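Local coordinates for protein ECXA (Escherichia coli, PDB 4L63) that binds zinc and probably acts as a metallopeptidase of the metzincin type, at residues A2-P6 with H213-R217; R53-T57 with P146-K151; V186-L192 with R249-L255. All blocks are in the same frame, centred on the assembly; numbering follows the deposited sequence.

Along the chain, interaction 2 is nested inside the long loop closed by interaction 1, and interaction 3 opens before interaction 1 closes, so the segments of 1 and 3 alternate. Their centres lie about 20 Å apart and they just touch, with Arg4 NH2 4.2 Å from Arg190 O. Interaction 2 lies apart: its centre is about 27 Å from that of interaction 1 and 39 Å from that of interaction 3, across the chain's centre. It packs a two-stranded sheet on the start of the zinc-site helix 146-165, whereas interactions 1 and 3 involve the chain's first and last modelled portions, where other protein chains of the assembly also bind.

Interaction 1. Residues A2-P6 with H213-R217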
# COMPACT_ATOMS: atom_id res chain seq x y z
N ALA A 2 -13.80 -12.39 8.28
CA ALA A 2 -13.94 -12.49 6.84
C ALA A 2 -12.66 -13.00 6.19
O ALA A 2 -11.57 -12.76 6.69
CB ALA A 2 -14.33 -11.15 6.25
N GLU A 3 -12.81 -13.72 5.08
CA GLU A 3 -11.66 -14.23 4.35
C GLU A 3 -10.98 -13.13 3.55
O GLU A 3 -11.44 -11.98 3.54
CB GLU A 3 -12.08 -15.36 3.42
CG GLU A 3 -12.09 -16.73 4.08
CD GLU A 3 -12.24 -17.84 3.07
OE1 GLU A 3 -11.89 -17.62 1.89
OE2 GLU A 3 -12.71 -18.94 3.44
N ARG A 4 -9.90 -13.46 2.87
CA ARG A 4 -9.18 -12.46 2.12
C ARG A 4 -9.53 -12.50 0.63
O ARG A 4 -9.17 -13.43 -0.08
CB ARG A 4 -7.67 -12.62 2.29
CG ARG A 4 -6.93 -11.32 2.12
CD ARG A 4 -5.62 -11.54 1.42
NE ARG A 4 -4.90 -10.29 1.20
CZ ARG A 4 -3.75 -9.97 1.80
NH1 ARG A 4 -3.19 -10.81 2.66
NH2 ARG A 4 -3.17 -8.81 1.52
N THR A 5 -10.23 -11.46 0.18
CA THR A 5 -10.62 -11.34 -1.22
C THR A 5 -9.38 -11.20 -2.10
O THR A 5 -8.53 -10.37 -1.83
CB THR A 5 -11.54 -10.14 -1.42
OG1 THR A 5 -12.67 -10.28 -0.55
CG2 THR A 5 -12.03 -10.06 -2.86
N PRO A 6 -9.28 -12.04 -3.14
CA PRO A 6 -8.16 -11.97 -4.08
C PRO A 6 -8.09 -10.60 -4.76
O PRO A 6 -9.13 -9.99 -4.98
CB PRO A 6 -8.49 -13.07 -5.10
CG PRO A 6 -9.40 -14.01 -4.39
CD PRO A 6 -10.19 -13.17 -3.42
N HIS A 213 -18.10 -16.67 -0.22
CA HIS A 213 -16.75 -17.15 0.00
C HIS A 213 -16.00 -16.19 0.92
O HIS A 213 -15.24 -16.61 1.79
CB HIS A 213 -16.04 -17.33 -1.34
CG HIS A 213 -14.70 -17.99 -1.26
ND1 HIS A 213 -13.54 -17.30 -0.94
CD2 HIS A 213 -14.32 -19.27 -1.46
CE1 HIS A 213 -12.52 -18.13 -0.96
NE2 HIS A 213 -12.96 -19.34 -1.26
N TYR A 214 -16.26 -14.90 0.73
CA TYR A 214 -15.64 -13.85 1.54
C TYR A 214 -16.25 -13.76 2.94
O TYR A 214 -15.53 -13.63 3.93
CB TYR A 214 -15.78 -12.50 0.83
CG TYR A 214 -15.53 -11.29 1.70
CD1 TYR A 214 -14.25 -10.93 2.09
CD2 TYR A 214 -16.58 -10.47 2.09
CE1 TYR A 214 -14.02 -9.81 2.88
CE2 TYR A 214 -16.36 -9.34 2.87
CZ TYR A 214 -15.08 -9.02 3.26
OH TYR A 214 -14.86 -7.90 4.03
N LEU A 215 -17.57 -13.84 3.02
CA LEU A 215 -18.26 -13.69 4.29
C LEU A 215 -18.17 -14.94 5.16
O LEU A 215 -18.45 -14.90 6.36
CB LEU A 215 -19.73 -13.33 4.05
CG LEU A 215 -19.95 -11.89 3.61
CD1 LEU A 215 -21.40 -11.66 3.25
CD2 LEU A 215 -19.50 -10.93 4.70
N GLU A 216 -17.77 -16.05 4.53
CA GLU A 216 -17.66 -17.35 5.20
C GLU A 216 -18.99 -17.79 5.80
O GLU A 216 -19.03 -18.43 6.86
CB GLU A 216 -16.57 -17.31 6.27
CG GLU A 216 -15.19 -17.66 5.74
CD GLU A 216 -14.17 -17.86 6.84
OE1 GLU A 216 -14.18 -18.93 7.48
OE2 GLU A 216 -13.35 -16.94 7.08
N ARG A 217 -20.08 -17.46 5.11
CA ARG A 217 -21.43 -17.81 5.54
C ARG A 217 -22.39 -17.49 4.39
O ARG A 217 -21.99 -16.85 3.42
CB ARG A 217 -21.81 -17.04 6.81
CG ARG A 217 -21.63 -15.54 6.70
CD ARG A 217 -22.19 -14.83 7.92
NE ARG A 217 -22.23 -13.38 7.72
CZ ARG A 217 -23.11 -12.75 6.96
NH1 ARG A 217 -23.06 -11.43 6.84
NH2 ARG A 217 -24.04 -13.44 6.31
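Tyr214, with CG opposite its own backbone N (chi1 164°), lays one face of its ring against Ala2 CB, while Glu3, its CG turned beside the backbone N (chi1 -87°) and its chain extended beyond, reaches between His213, in the last helical turn, and Glu216, just after it. The backbones are joined by a single hydrogen bond: Glu3 N donates to Tyr214 O at 3.0 Å, fairly straight and lying in the carbonyl plane. That carbonyl belongs to the last turn of helix 207-215, so the extended N-terminal segment 2-6 supplies an N-H just where the helix stops. Ala2 CB is 4.0 Å from the centroid of the Tyr214 ring, a CH-pi contact. Thr5 comes in obliquely near the same ring, OG1 3.1 Å from Tyr214 CD1, but its hydroxyl is hydrogen-bonded elsewhere, to Gln194 O; Asn193 likewise holds Glu3 O and Thr5 N.

Glu216 leaves the helix with positive phi, and its side chain crosses that of Glu3 at about a right angle, Glu216 OE2 lying 3.3 Å from Glu3 CG. On the His213 side, Glu3 OE1 approaches CE1 of the imidazole to 3.0 Å with the carboxylate turned nearly perpendicular to the ring; ND1 is close too, but badly angled for a hydrogen bond. This contact is at the surface, where solvent can screen charges. Glu3 would be expected to favour a protonated His213, while the two carboxylates, with Glu3 OE2 and Glu216 OE2 4.2 Å apart, probably raise each other's proton affinity.

Interaction 2. Residues R53-T57 with P146-K151; sequences RTQLT and PEEYIK
Leu56 has the most surface buried here, and it does its work with two methyl groups that part company over the first turns of helix 146-165. Its CG lies opposite the backbone N (chi1 164°), carrying the isobutyl group straight at the helix. CD2 settles 3.6 Å from Ile150 CG2, the two side chains lying alongside each other and pointing in opposite directions. CD1 turns to the other side, where it lies 3.5 Å from Glu147 OE2 and 4.0 Å from Lys151 CE, so that the aliphatic part of a lysine and the end of a glutamate complete the pocket round a leucine.

Thr54, one step of alternation earlier, also aims its side chain at the helix. The methyl group is the part that touches: CG2 lies 3.7 Å from Pro146 CB and 4.0 Å from Glu147 N, so it rests on Pro146 and Glu147, near the N-terminal end of the helix. The Thr54 backbone is hydrogen-bonded to Thr46, just past strand 41-44.

Glu147 makes the third piece. Its chain is bent at CG, which brings the carboxylate over beside Gln55 and Leu56; OE1 stands 3.5 Å from Gln55 O, two acceptors that do not bond. OE2 forms a salt bridge with Lys151 NZ at 3.5 Å, one helical turn on, which holds the carboxylate end beside the lysine and would partly balance its charge. Between the segments themselves, then, the attraction is apolar.

Ile150 also touches Ile44 on the partner strand. What results is the two-stranded antiparallel sheet of 41-44 and 56-59 laid against the N-terminal end of the helix that, farther along, binds zinc through the HExxH histidines His160 and His164, consistent with the active-site helix of a metzincin.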
# COMPACT_ATOMS: atom_id res chain seq x y z
N ARG A 53 -43.91 -23.46 -10.33
CA ARG A 53 -44.09 -22.07 -10.74
C ARG A 53 -43.95 -21.12 -9.56
O ARG A 53 -44.46 -21.40 -8.48
CB ARG A 53 -45.45 -21.88 -11.41
N THR A 54 -43.24 -20.01 -9.76
CA THR A 54 -43.08 -18.99 -8.72
C THR A 54 -44.00 -17.80 -9.01
O THR A 54 -44.52 -17.71 -10.11
CB THR A 54 -41.61 -18.50 -8.65
OG1 THR A 54 -40.73 -19.60 -8.92
CG2 THR A 54 -41.30 -17.92 -7.27
N GLN A 55 -44.23 -16.91 -8.05
CA GLN A 55 -44.81 -15.62 -8.44
C GLN A 55 -44.34 -14.38 -7.63
O GLN A 55 -44.20 -14.41 -6.40
CB GLN A 55 -46.35 -15.72 -8.49
CG GLN A 55 -46.93 -14.40 -9.05
CD GLN A 55 -48.42 -14.38 -9.33
OE1 GLN A 55 -49.09 -15.41 -9.20
NE2 GLN A 55 -48.93 -13.24 -9.77
N LEU A 56 -44.06 -13.29 -8.37
CA LEU A 56 -43.49 -12.04 -7.83
C LEU A 56 -43.70 -10.77 -8.70
O LEU A 56 -43.55 -10.81 -9.92
CB LEU A 56 -41.98 -12.21 -7.59
CG LEU A 56 -41.14 -10.93 -7.40
CD1 LEU A 56 -41.30 -10.39 -5.98
CD2 LEU A 56 -39.67 -11.14 -7.74
N THR A 57 -44.04 -9.64 -8.06
CA THR A 57 -44.08 -8.32 -8.72
C THR A 57 -43.57 -7.23 -7.76
O THR A 57 -43.83 -7.29 -6.56
CB THR A 57 -45.51 -7.96 -9.22
OG1 THR A 57 -45.47 -6.78 -10.02
CG2 THR A 57 -46.48 -7.76 -8.06
N PRO A 146 -37.87 -19.18 -3.32
CA PRO A 146 -37.65 -18.82 -4.72
C PRO A 146 -38.02 -17.37 -5.00
O PRO A 146 -37.47 -16.76 -5.92
CB PRO A 146 -38.58 -19.77 -5.48
CG PRO A 146 -38.67 -20.97 -4.60
CD PRO A 146 -38.64 -20.44 -3.19
N GLU A 147 -38.93 -16.81 -4.20
CA GLU A 147 -39.35 -15.43 -4.37
C GLU A 147 -38.22 -14.45 -4.05
O GLU A 147 -37.98 -13.52 -4.83
CB GLU A 147 -40.57 -15.13 -3.50
CG GLU A 147 -40.77 -13.65 -3.21
CD GLU A 147 -42.23 -13.26 -3.14
OE1 GLU A 147 -43.09 -14.16 -3.13
OE2 GLU A 147 -42.52 -12.04 -3.09
N GLU A 148 -37.53 -14.65 -2.94
CA GLU A 148 -36.52 -13.67 -2.52
C GLU A 148 -35.14 -13.89 -3.14
O GLU A 148 -34.31 -12.99 -3.12
CB GLU A 148 -36.39 -13.64 -0.99
CG GLU A 148 -36.70 -14.94 -0.29
CD GLU A 148 -37.03 -14.72 1.17
OE1 GLU A 148 -37.93 -13.90 1.46
OE2 GLU A 148 -36.38 -15.35 2.04
N TYR A 149 -34.89 -15.07 -3.70
CA TYR A 149 -33.67 -15.28 -4.46
C TYR A 149 -33.77 -14.52 -5.79
O TYR A 149 -32.76 -14.17 -6.39
CB TYR A 149 -33.39 -16.76 -4.70
CG TYR A 149 -32.24 -17.02 -5.66
CD1 TYR A 149 -30.92 -16.94 -5.23
CD2 TYR A 149 -32.48 -17.34 -6.99
CE1 TYR A 149 -29.86 -17.16 -6.10
CE2 TYR A 149 -31.43 -17.57 -7.87
CZ TYR A 149 -30.13 -17.48 -7.42
OH TYR A 149 -29.09 -17.71 -8.29
N ILE A 150 -35.00 -14.27 -6.24
CA ILE A 150 -35.24 -13.52 -7.46
C ILE A 150 -35.13 -12.01 -7.20
O ILE A 150 -34.65 -11.25 -8.05
CB ILE A 150 -36.62 -13.87 -8.08
CG1 ILE A 150 -36.62 -15.32 -8.58
CG2 ILE A 150 -36.94 -12.95 -9.25
CD1 ILE A 150 -37.98 -15.82 -8.99
N LYS A 151 -35.55 -11.56 -6.01
CA LYS A 151 -35.36 -10.17 -5.61
C LYS A 151 -33.88 -9.86 -5.37
O LYS A 151 -33.40 -8.78 -5.72
CB LYS A 151 -36.17 -9.83 -4.35
CG LYS A 151 -37.51 -10.54 -4.24
CD LYS A 151 -38.00 -10.58 -2.79
CE LYS A 151 -39.23 -9.73 -2.57
NZ LYS A 151 -40.00 -10.22 -1.39

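Interaction 3. Residues V186-L192 with R249-L255; sequences VARCRLL and RFSCLGL
Arg188 and Phe250 carry a single bridge between two segments that run parallel. Arg188 N donates to Arg249 O at 2.8 Å, and Ser251 N to Arg188 O at 2.9 Å, the latter nearly straight at the hydrogen (175°), although both donors stand above the carbonyl planes they address. A third bond comes from a side chain: Ser251 OG gives its proton to Ala187 O at 2.7 Å, well above the carbonyl plane, and the same OG has a second partner in Arg228 NH1. Arg188 O is used twice, since a water also donates to it at 2.7 Å and accepts weakly from Cys252 N, stitching the next residue onto the bridge.

The covalent link follows immediately. Cys189 SG and Cys252 SG are 2.1 Å apart, with the C-S-S-C torsion at 92°, close to the value disulfides prefer. Cys189 projects its sulfur opposite the backbone N, whereas Cys252 holds its own between N and carbonyl carbon (chi1 74°); with both CB atoms directed across the contact, these torsions bring the sulfurs together.

Beside the bridge, the aliphatic part of Arg188 runs along Phe250, CD 4.1 Å from CE1 at the ring edge; its NH1 forms a salt bridge with Glu185. Apolar packing comes from the leucines. Leu255, on the 3-10 turn 253-255, receives two of them: Leu191 CD1 lies 3.7 Å from its CB, and Leu192 CG 3.7 Å from its CD1, the latter pair crossing at about a right angle.

Arg190, Arg249 and Leu255 also touch other protein chains. The arrangement is a single parallel beta bridge followed by a disulfide, which fastens the C-terminal tail to the loop after strand 181-186, at the interfaces with other protein chains of the assembly.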
# COMPACT_ATOMS: atom_id res chain seq x y z
N VAL A 186 -8.79 1.94 -12.06
CA VAL A 186 -8.82 3.12 -11.22
C VAL A 186 -8.82 2.71 -9.74
O VAL A 186 -9.18 1.58 -9.40
CB VAL A 186 -10.05 4.00 -11.51
CG1 VAL A 186 -9.98 4.56 -12.94
CG2 VAL A 186 -11.34 3.19 -11.34
N ALA A 187 -8.41 3.64 -8.88
CA ALA A 187 -8.63 3.52 -7.44
C ALA A 187 -8.07 2.24 -6.83
O ALA A 187 -8.66 1.70 -5.89
CB ALA A 187 -10.13 3.64 -7.14
N ARG A 188 -6.96 1.74 -7.37
CA ARG A 188 -6.41 0.48 -6.87
C ARG A 188 -6.13 0.52 -5.37
O ARG A 188 -5.56 1.49 -4.85
CB ARG A 188 -5.12 0.12 -7.60
CG ARG A 188 -4.38 -1.05 -6.96
CD ARG A 188 -3.01 -1.19 -7.58
NE ARG A 188 -3.16 -1.58 -8.97
CZ ARG A 188 -2.15 -1.98 -9.74
NH1 ARG A 188 -2.38 -2.34 -11.00
NH2 ARG A 188 -0.92 -2.05 -9.24
N CYS A 189 -6.54 -0.54 -4.69
CA CYS A 189 -6.17 -0.69 -3.29
C CYS A 189 -6.12 -2.17 -2.95
O CYS A 189 -7.16 -2.82 -2.81
CB CYS A 189 -7.15 0.04 -2.38
SG CYS A 189 -6.68 -0.14 -0.63
N ARG A 190 -4.91 -2.69 -2.87
CA ARG A 190 -4.70 -4.09 -2.51
C ARG A 190 -4.45 -4.28 -1.03
O ARG A 190 -4.59 -5.39 -0.51
CB ARG A 190 -3.54 -4.68 -3.30
CG ARG A 190 -3.85 -4.83 -4.79
CD ARG A 190 -2.57 -5.11 -5.55
NE ARG A 190 -1.67 -3.96 -5.48
CZ ARG A 190 -0.57 -3.84 -6.20
NH1 ARG A 190 -0.23 -4.79 -7.06
NH2 ARG A 190 0.19 -2.76 -6.08
N LEU A 191 -4.07 -3.20 -0.34
CA LEU A 191 -3.70 -3.32 1.08
C LEU A 191 -4.88 -3.43 2.05
O LEU A 191 -4.71 -3.88 3.18
CB LEU A 191 -2.82 -2.14 1.49
CG LEU A 191 -1.40 -2.18 0.93
CD1 LEU A 191 -0.69 -0.84 1.15
CD2 LEU A 191 -0.61 -3.30 1.60
N LEU A 192 -6.07 -3.02 1.63
CA LEU A 192 -7.22 -3.06 2.55
C LEU A 192 -8.17 -4.19 2.18
O LEU A 192 -8.69 -4.23 1.06
CB LEU A 192 -7.96 -1.71 2.55
CG LEU A 192 -7.18 -0.52 3.12
CD1 LEU A 192 -7.93 0.81 2.92
CD2 LEU A 192 -6.88 -0.71 4.59
N ARG A 249 -5.17 6.50 -10.25
CA ARG A 249 -4.85 5.07 -10.32
C ARG A 249 -4.88 4.36 -8.97
O ARG A 249 -5.10 3.14 -8.91
CB ARG A 249 -3.47 4.84 -10.94
CG ARG A 249 -3.36 5.24 -12.41
CD ARG A 249 -1.95 4.97 -12.92
NE ARG A 249 -1.52 3.62 -12.57
CZ ARG A 249 -0.29 3.15 -12.72
NH1 ARG A 249 0.67 3.93 -13.21
NH2 ARG A 249 -0.01 1.91 -12.37
N PHE A 250 -4.63 5.12 -7.89
CA PHE A 250 -4.49 4.51 -6.56
C PHE A 250 -5.43 5.16 -5.56
O PHE A 250 -5.60 6.37 -5.59
CB PHE A 250 -3.06 4.64 -6.05
CG PHE A 250 -2.02 4.14 -7.00
CD1 PHE A 250 -1.84 2.78 -7.19
CD2 PHE A 250 -1.20 5.02 -7.68
CE1 PHE A 250 -0.88 2.32 -8.06
CE2 PHE A 250 -0.24 4.56 -8.55
CZ PHE A 250 -0.08 3.21 -8.74
N SER A 251 -6.01 4.36 -4.66
CA SER A 251 -6.90 4.93 -3.64
C SER A 251 -6.43 4.66 -2.21
O SER A 251 -7.11 5.06 -1.27
CB SER A 251 -8.33 4.41 -3.82
OG SER A 251 -8.42 3.03 -3.50
N CYS A 252 -5.30 3.99 -2.03
CA CYS A 252 -4.76 3.84 -0.67
C CYS A 252 -3.23 3.70 -0.66
O CYS A 252 -2.68 3.04 0.21
CB CYS A 252 -5.42 2.65 0.05
SG CYS A 252 -4.93 0.95 -0.46
N LEU A 253 -2.55 4.35 -1.61
CA LEU A 253 -1.11 4.18 -1.72
C LEU A 253 -0.38 4.85 -0.56
O LEU A 253 0.75 4.47 -0.23
CB LEU A 253 -0.58 4.74 -3.05
CG LEU A 253 0.86 4.33 -3.37
CD1 LEU A 253 0.98 2.81 -3.33
CD2 LEU A 253 1.29 4.87 -4.74
N GLY A 254 -1.03 5.81 0.08
CA GLY A 254 -0.49 6.43 1.28
C GLY A 254 -0.08 5.39 2.33
O GLY A 254 0.85 5.61 3.11
N LEU A 255 -0.78 4.26 2.34
CA LEU A 255 -0.52 3.20 3.33
C LEU A 255 0.89 2.62 3.19
O LEU A 255 1.43 2.05 4.14
CB LEU A 255 -1.55 2.08 3.21
CG LEU A 255 -2.95 2.40 3.74
CD1 LEU A 255 -3.91 1.27 3.39
CD2 LEU A 255 -2.86 2.55 5.25
O HOH W 1 -3.22 2.01 -3.67